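Local coordinates for ferritin (Pseudo-nitzschia multiseries, PDB 3E6S), which probably stores iron in a soluble form, taking up ferrous iron, oxidising it through ferroxidase activity and depositing it as ferric hydroxide, at the interface of chains A and B and the interface of chains A and C. Residues are numbered along the deposited sequence; one frame, centred on the assembly and turned at random. Chains: chain A/B/C, Ferritin.

Contact 1: the interface of chains A and B. Residues chain A 17, 57, 61, 67, 69; chain B 24-25, 28, 32.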
loop_
_atom_site.group_PDB
_atom_site.type_symbol
_atom_site.label_atom_id
_atom_site.label_comp_id
_atom_site.label_asym_id
_atom_site.label_seq_id
_atom_site.Cartn_x
_atom_site.Cartn_y
_atom_site.Cartn_z
ATOM N N PHE A 17 -47.667 17.983 2.058
ATOM C CA PHE A 17 -47.301 18.644 3.319
ATOM C C PHE A 17 -48.318 18.274 4.408
ATOM O O PHE A 17 -47.970 18.100 5.572
ATOM C CB PHE A 17 -47.204 20.162 3.147
ATOM C CG PHE A 17 -46.034 20.617 2.277
ATOM C CD1 PHE A 17 -44.954 19.785 2.011
ATOM C CD2 PHE A 17 -46.009 21.899 1.765
ATOM C CE1 PHE A 17 -43.876 20.220 1.251
ATOM C CE2 PHE A 17 -44.919 22.336 0.968
ATOM C CZ PHE A 17 -43.875 21.506 0.709
ATOM N N VAL A 57 -42.845 21.169 -5.929
ATOM C CA VAL A 57 -42.571 22.610 -6.024
ATOM C C VAL A 57 -41.471 22.908 -7.066
ATOM O O VAL A 57 -41.578 23.858 -7.869
ATOM C CB VAL A 57 -42.174 23.194 -4.629
ATOM C CG1 VAL A 57 -41.696 24.605 -4.800
ATOM C CG2 VAL A 57 -43.370 23.123 -3.683
ATOM N N ASN A 61 -41.875 25.209 -10.423
ATOM C CA ASN A 61 -41.108 26.425 -10.648
ATOM C C ASN A 61 -40.484 26.348 -12.049
ATOM O O ASN A 61 -40.524 27.314 -12.814
ATOM C CB ASN A 61 -39.983 26.573 -9.602
ATOM C CG ASN A 61 -40.505 26.964 -8.216
ATOM O OD1 ASN A 61 -41.651 27.380 -8.074
ATOM N ND2 ASN A 61 -39.664 26.777 -7.178
ATOM N N ILE A 67 -47.085 28.292 -7.946
ATOM C CA ILE A 67 -47.238 27.629 -6.655
ATOM C C ILE A 67 -47.652 28.690 -5.647
ATOM O O ILE A 67 -46.912 29.672 -5.457
ATOM C CB ILE A 67 -45.941 26.956 -6.135
ATOM C CG1 ILE A 67 -45.476 25.796 -7.037
ATOM C CG2 ILE A 67 -46.145 26.444 -4.688
ATOM C CD1 ILE A 67 -46.435 24.547 -7.002
ATOM N N LEU A 69 -48.494 28.546 -1.681
ATOM C CA LEU A 69 -48.446 27.671 -0.504
ATOM C C LEU A 69 -49.696 27.869 0.314
ATOM O O LEU A 69 -49.993 29.019 0.694
ATOM C CB LEU A 69 -47.202 27.956 0.336
ATOM C CG LEU A 69 -45.878 27.502 -0.314
ATOM C CD1 LEU A 69 -44.702 27.773 0.611
ATOM C CD2 LEU A 69 -45.941 26.013 -0.629
ATOM N N LEU B 24 -39.767 28.617 2.610
ATOM C CA LEU B 24 -40.168 27.974 1.360
ATOM C C LEU B 24 -40.809 28.975 0.384
ATOM O O LEU B 24 -40.448 28.964 -0.810
ATOM C CB LEU B 24 -41.094 26.756 1.594
ATOM C CG LEU B 24 -41.418 25.949 0.332
ATOM C CD1 LEU B 24 -40.138 25.415 -0.342
ATOM C CD2 LEU B 24 -42.409 24.810 0.673
ATOM N N SER B 25 -41.744 29.821 0.838
ATOM C CA SER B 25 -42.345 30.809 -0.094
ATOM C C SER B 25 -41.299 31.781 -0.633
ATOM O O SER B 25 -41.388 32.242 -1.787
ATOM C CB SER B 25 -43.504 31.602 0.519
ATOM O OG SER B 25 -43.022 32.541 1.455
ATOM N N ILE B 28 -39.444 29.993 -3.399
ATOM C CA ILE B 28 -40.292 29.957 -4.579
ATOM C C ILE B 28 -40.278 31.316 -5.294
ATOM O O ILE B 28 -40.125 31.359 -6.511
ATOM C CB ILE B 28 -41.741 29.543 -4.244
ATOM C CG1 ILE B 28 -41.784 28.065 -3.763
ATOM C CG2 ILE B 28 -42.653 29.772 -5.444
ATOM C CD1 ILE B 28 -43.072 27.691 -2.975
ATOM N N GLN B 32 -38.862 31.683 -9.056
ATOM C CA GLN B 32 -39.748 32.251 -10.098
ATOM C C GLN B 32 -39.146 33.468 -10.786
ATOM O O GLN B 32 -39.397 33.729 -11.972
ATOM C CB GLN B 32 -41.124 32.658 -9.523
ATOM C CG GLN B 32 -41.999 31.455 -9.117
ATOM C CD GLN B 32 -43.236 31.854 -8.325
ATOM O OE1 GLN B 32 -43.309 32.972 -7.783
ATOM N NE2 GLN B 32 -44.229 30.949 -8.257
HETATM O O HOH W 1 -43.844 28.399 -9.332
#

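Contact 2: the interface of chains A and C. Residues chain A 154, 157-158; chain C 141, 145, 155, 158-159.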
loop_
_atom_site.group_PDB
_atom_site.type_symbol
_atom_site.label_atom_id
_atom_site.label_comp_id
_atom_site.label_asym_id
_atom_site.label_seq_id
_atom_site.Cartn_x
_atom_site.Cartn_y
_atom_site.Cartn_z
ATOM N N SER A 154 -43.212 -6.594 21.699
ATOM C CA SER A 154 -42.036 -7.390 21.544
ATOM C C SER A 154 -41.475 -7.178 20.153
ATOM O O SER A 154 -40.280 -7.300 19.976
ATOM C CB SER A 154 -42.289 -8.875 21.930
ATOM O OG SER A 154 -42.578 -9.674 20.800
ATOM N N VAL A 157 -39.798 -3.488 19.389
ATOM C CA VAL A 157 -38.441 -3.549 19.941
ATOM C C VAL A 157 -37.451 -4.201 18.966
ATOM O O VAL A 157 -36.403 -3.623 18.671
ATOM C CB VAL A 157 -38.415 -4.230 21.370
ATOM C CG1 VAL A 157 -37.026 -4.213 21.954
ATOM C CG2 VAL A 157 -39.349 -3.506 22.331
ATOM N N VAL A 158 -37.783 -5.385 18.455
ATOM C CA VAL A 158 -36.904 -6.060 17.488
ATOM C C VAL A 158 -36.980 -5.377 16.112
ATOM O O VAL A 158 -36.024 -4.704 15.694
ATOM C CB VAL A 158 -37.149 -7.603 17.392
ATOM C CG1 VAL A 158 -35.941 -8.304 16.738
ATOM C CG2 VAL A 158 -37.393 -8.214 18.765
ATOM N N LYS C 141 -42.677 -1.102 28.486
ATOM C CA LYS C 141 -42.463 -2.341 27.730
ATOM C C LYS C 141 -42.479 -3.575 28.611
ATOM O O LYS C 141 -43.093 -4.590 28.264
ATOM C CB LYS C 141 -41.135 -2.318 26.964
ATOM C CG LYS C 141 -41.090 -1.276 25.831
ATOM C CD LYS C 141 -39.641 -1.057 25.392
ATOM C CE LYS C 141 -39.561 -0.286 24.078
ATOM N NZ LYS C 141 -40.191 1.031 24.217
ATOM N N GLU C 145 -45.143 -6.541 28.219
ATOM C CA GLU C 145 -44.649 -7.871 27.842
ATOM C C GLU C 145 -44.900 -8.923 28.915
ATOM O O GLU C 145 -45.109 -10.107 28.608
ATOM C CB GLU C 145 -43.151 -7.807 27.478
ATOM C CG GLU C 145 -42.873 -6.892 26.279
ATOM C CD GLU C 145 -41.455 -6.304 26.239
ATOM O OE1 GLU C 145 -40.642 -6.570 27.164
ATOM O OE2 GLU C 145 -41.165 -5.565 25.270
ATOM N N LEU C 155 -37.645 -11.420 25.568
ATOM C CA LEU C 155 -37.098 -10.117 25.206
ATOM C C LEU C 155 -35.913 -9.589 26.042
ATOM O O LEU C 155 -35.200 -8.664 25.600
ATOM C CB LEU C 155 -38.207 -9.076 25.131
ATOM C CG LEU C 155 -39.245 -9.169 24.001
ATOM C CD1 LEU C 155 -38.712 -8.676 22.647
ATOM C CD2 LEU C 155 -39.809 -10.600 23.900
ATOM N N VAL C 158 -33.139 -11.272 23.720
ATOM C CA VAL C 158 -32.922 -10.627 22.428
ATOM C C VAL C 158 -32.400 -9.192 22.615
ATOM O O VAL C 158 -31.300 -8.848 22.167
ATOM C CB VAL C 158 -34.228 -10.656 21.564
ATOM C CG1 VAL C 158 -34.067 -9.860 20.273
ATOM C CG2 VAL C 158 -34.622 -12.104 21.248
ATOM N N SER C 159 -33.186 -8.361 23.283
ATOM C CA SER C 159 -32.829 -6.969 23.513
ATOM C C SER C 159 -32.164 -6.896 24.887
ATOM O O SER C 159 -32.490 -7.681 25.772
ATOM C CB SER C 159 -34.095 -6.124 23.448
ATOM O OG SER C 159 -35.040 -6.749 22.576
#

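Contact 3: the interface of chains A and C. Residues chain A 34, 36; chain C 136-137, 140-141.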
loop_
_atom_site.group_PDB
_atom_site.type_symbol
_atom_site.label_atom_id
_atom_site.label_comp_id
_atom_site.label_asym_id
_atom_site.label_seq_id
_atom_site.Cartn_x
_atom_site.Cartn_y
_atom_site.Cartn_z
ATOM N N ASP A 34 -44.641 5.062 24.076
ATOM C CA ASP A 34 -43.435 4.233 24.121
ATOM C C ASP A 34 -43.336 3.207 23.011
ATOM O O ASP A 34 -42.867 2.079 23.232
ATOM C CB ASP A 34 -43.309 3.578 25.524
ATOM C CG ASP A 34 -43.455 4.611 26.643
ATOM O OD1 ASP A 34 -42.682 5.567 26.652
ATOM O OD2 ASP A 34 -44.341 4.485 27.484
ATOM N N GLU A 36 -41.238 3.456 20.232
ATOM C CA GLU A 36 -40.193 4.281 19.604
ATOM C C GLU A 36 -39.825 3.862 18.199
ATOM O O GLU A 36 -39.437 4.711 17.379
ATOM C CB GLU A 36 -38.907 4.308 20.442
ATOM C CG GLU A 36 -39.036 5.128 21.708
ATOM C CD GLU A 36 -39.711 4.349 22.853
ATOM O OE1 GLU A 36 -39.944 3.123 22.716
ATOM O OE2 GLU A 36 -39.998 4.985 23.886
ATOM N N GLY C 136 -38.617 5.218 31.751
ATOM C CA GLY C 136 -40.074 5.182 31.713
ATOM C C GLY C 136 -40.552 4.271 30.578
ATOM O O GLY C 136 -41.487 3.496 30.746
ATOM N N SER C 137 -39.900 4.367 29.432
ATOM C CA SER C 137 -40.252 3.575 28.264
ATOM C C SER C 137 -39.980 2.077 28.503
ATOM O O SER C 137 -40.840 1.217 28.201
ATOM C CB SER C 137 -39.464 4.092 27.060
ATOM O OG SER C 137 -39.724 3.285 25.927
ATOM N N ALA C 140 -42.609 0.649 30.743
ATOM C CA ALA C 140 -43.857 0.434 29.981
ATOM C C ALA C 140 -43.793 -0.867 29.180
ATOM O O ALA C 140 -44.749 -1.660 29.214
ATOM C CB ALA C 140 -44.169 1.637 29.065
ATOM N N LYS C 141 -42.677 -1.102 28.486
ATOM C CA LYS C 141 -42.463 -2.341 27.730
ATOM C C LYS C 141 -42.479 -3.575 28.611
ATOM O O LYS C 141 -43.093 -4.590 28.264
ATOM C CB LYS C 141 -41.135 -2.318 26.964
ATOM C CG LYS C 141 -41.090 -1.276 25.831
ATOM C CD LYS C 141 -39.641 -1.057 25.392
ATOM C CE LYS C 141 -39.561 -0.286 24.078
ATOM N NZ LYS C 141 -40.191 1.031 24.217
#

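Contact 1: the interface of chains A and B
B:Ile28 sends CG1 back beside its own backbone N (chi1 -67°) and continues extended to its end, carrying CD1 into a group of chain A side chains formed by A:Val57, A:Ile67 and A:Leu69. This is the two-fold dimer contact of the ferritin-like domain, a four-helix bundle that makes up most of this piece of a longer protein; helix 3-32 of chain B lies against helix 36-62 of chain A and the loop after it. A:Val57 meets B:Ile28 at about a right angle, CG1 to CG1 at 3.6 Å. A:Ile67 crosses it in the same way, with its branch methyl CG2 3.7 Å from B:Ile28 CD1. A:Leu69 flanks that methyl with CG and CD2, CG lying 3.9 Å from B:Ile28 CD1. B:Ile28 accordingly loses 74 Å² of surface to chain A.

B:Leu24, with CG opposite its backbone N (chi1 -173°), approaches A:Phe17 from the opposite direction. B:Leu24 CD2 meets the ring at its CE2 and CZ carbons, 3.5 Å from A:Phe17 CE2. A:Leu69 crosses B:Leu24 at about a right angle: its CD1 is 3.7 Å from B:Leu24 CD2 and also rests against the backbone, 3.9 Å from B:Ser25 CA.

Beyond the apolar group, a water joins two amides. A:Asn61 OD1 lies 2.7 Å from water 1, and B:Gln32 NE2, ending an extended chain, lies 2.8 Å from the same water with a nearly straight N-H approach (173°).

Contact 2: the interface of chains A and C
A:Val157, which hides 64 Å² against chain C, divides its two methyls between different partners. CG1, opposite the backbone N (chi1 -177°), lies against the side chain of C:Ser159, 3.3 Å from its hydroxyl OG and 3.8 Å from its CB, in van der Waals contact. A:Val157 CG2, beside the backbone N, lies against the aliphatic stretch of C:Lys141, 3.7 Å from CE. The lysine thus adds carbon surface here ahead of its amino group.

Next to this, C:Leu155 spreads its fork over A:Ser154. Its CD2 is 3.6 Å from A:Ser154 CB, while CD1 turns to the backbone carbonyl and comes within 3.4 Å of A:Ser154 O. To one side, A:Val158 and C:Val158, the same position in two subunits, meet more loosely at about a right angle, CG2 of the first 4.0 Å from CG1 of the second.

At the polar rim, the carboxylate oxygen C:Glu145 OE2 is 4.0 Å from A:Val157 CG2, a peripheral approach consistent with the 6 Å² that this glutamate hides.

The site joins the short C-terminal helices, 151-157 in chain A and 151-158 in chain C, with the end of the long helix 115-145 of chain C. In ferritins this short fifth helix gathers around the four-fold axis, and the contact probably belongs to that channel region.

Contact 3: the interface of chains A and C
A:Glu36 and A:Asp34 meet helix 115-145 of chain C in two different ways, one through a compact cluster of directed bonds and the other through less directional van der Waals contact. In the cluster, the amino group of C:Lys141 forms a salt bridge to A:Glu36, NZ to OE1 at 2.6 Å. The nitrogen approaches on the syn side and only 18° out of the carboxylate plane. The second carboxylate oxygen accepts a hydrogen bond from the hydroxyl of C:Ser137, OG to A:Glu36 OE2 at 2.7 Å, also on the syn side but tilted further, by 31°. Both oxygens are therefore gripped from chain C, which should limit rotation of the carboxylate.

The amino group reaches this cluster because the lysine chain, otherwise extended, bends at its last torsion (chi4 60°). C:Lys141 NZ also donates to C:Ser137 OG at 2.9 Å, tying the two chain C donors together. A:Glu36 is a metal ligand in structures of this protein, and these bonds may affect how its carboxylate is presented to a metal.

The A:Asp34 side chain packs closely but without such bonds, and the residue hides 49 Å². Its OD1 rests against CA and CB of C:Ser137, making no contact with the amino group, and its OD2 is 3.3 Å from C:Ala140 CB. The loose margin is at C:Gly136, whose O is 4.4 Å from A:Asp34 OD2. A:Asp34 joins the polar cluster through its backbone: its carbonyl O accepts a hydrogen bond from C:Lys141 NZ at 3.0 Å, the nitrogen standing above the carbonyl plane.

Contact 1 lies far from the other two, its C-alpha centre about 44 Å from that of contact 2 and 39 Å from that of contact 3. The centres of contacts 2 and 3 are only about 11 Å apart. These two share helix 115-145 of chain C and its C:Lys141, whose carbon chain serves contact 2 and whose amino group serves contact 3, so they are probably neighbouring parts of one junction. Helix 36-62 of chain A spans contacts 1 and 3. One subunit is thus held by a two-fold partner and a neighbour that probably lies around the four-fold axis, contacts of the kind that build the 24-subunit ferritin shell.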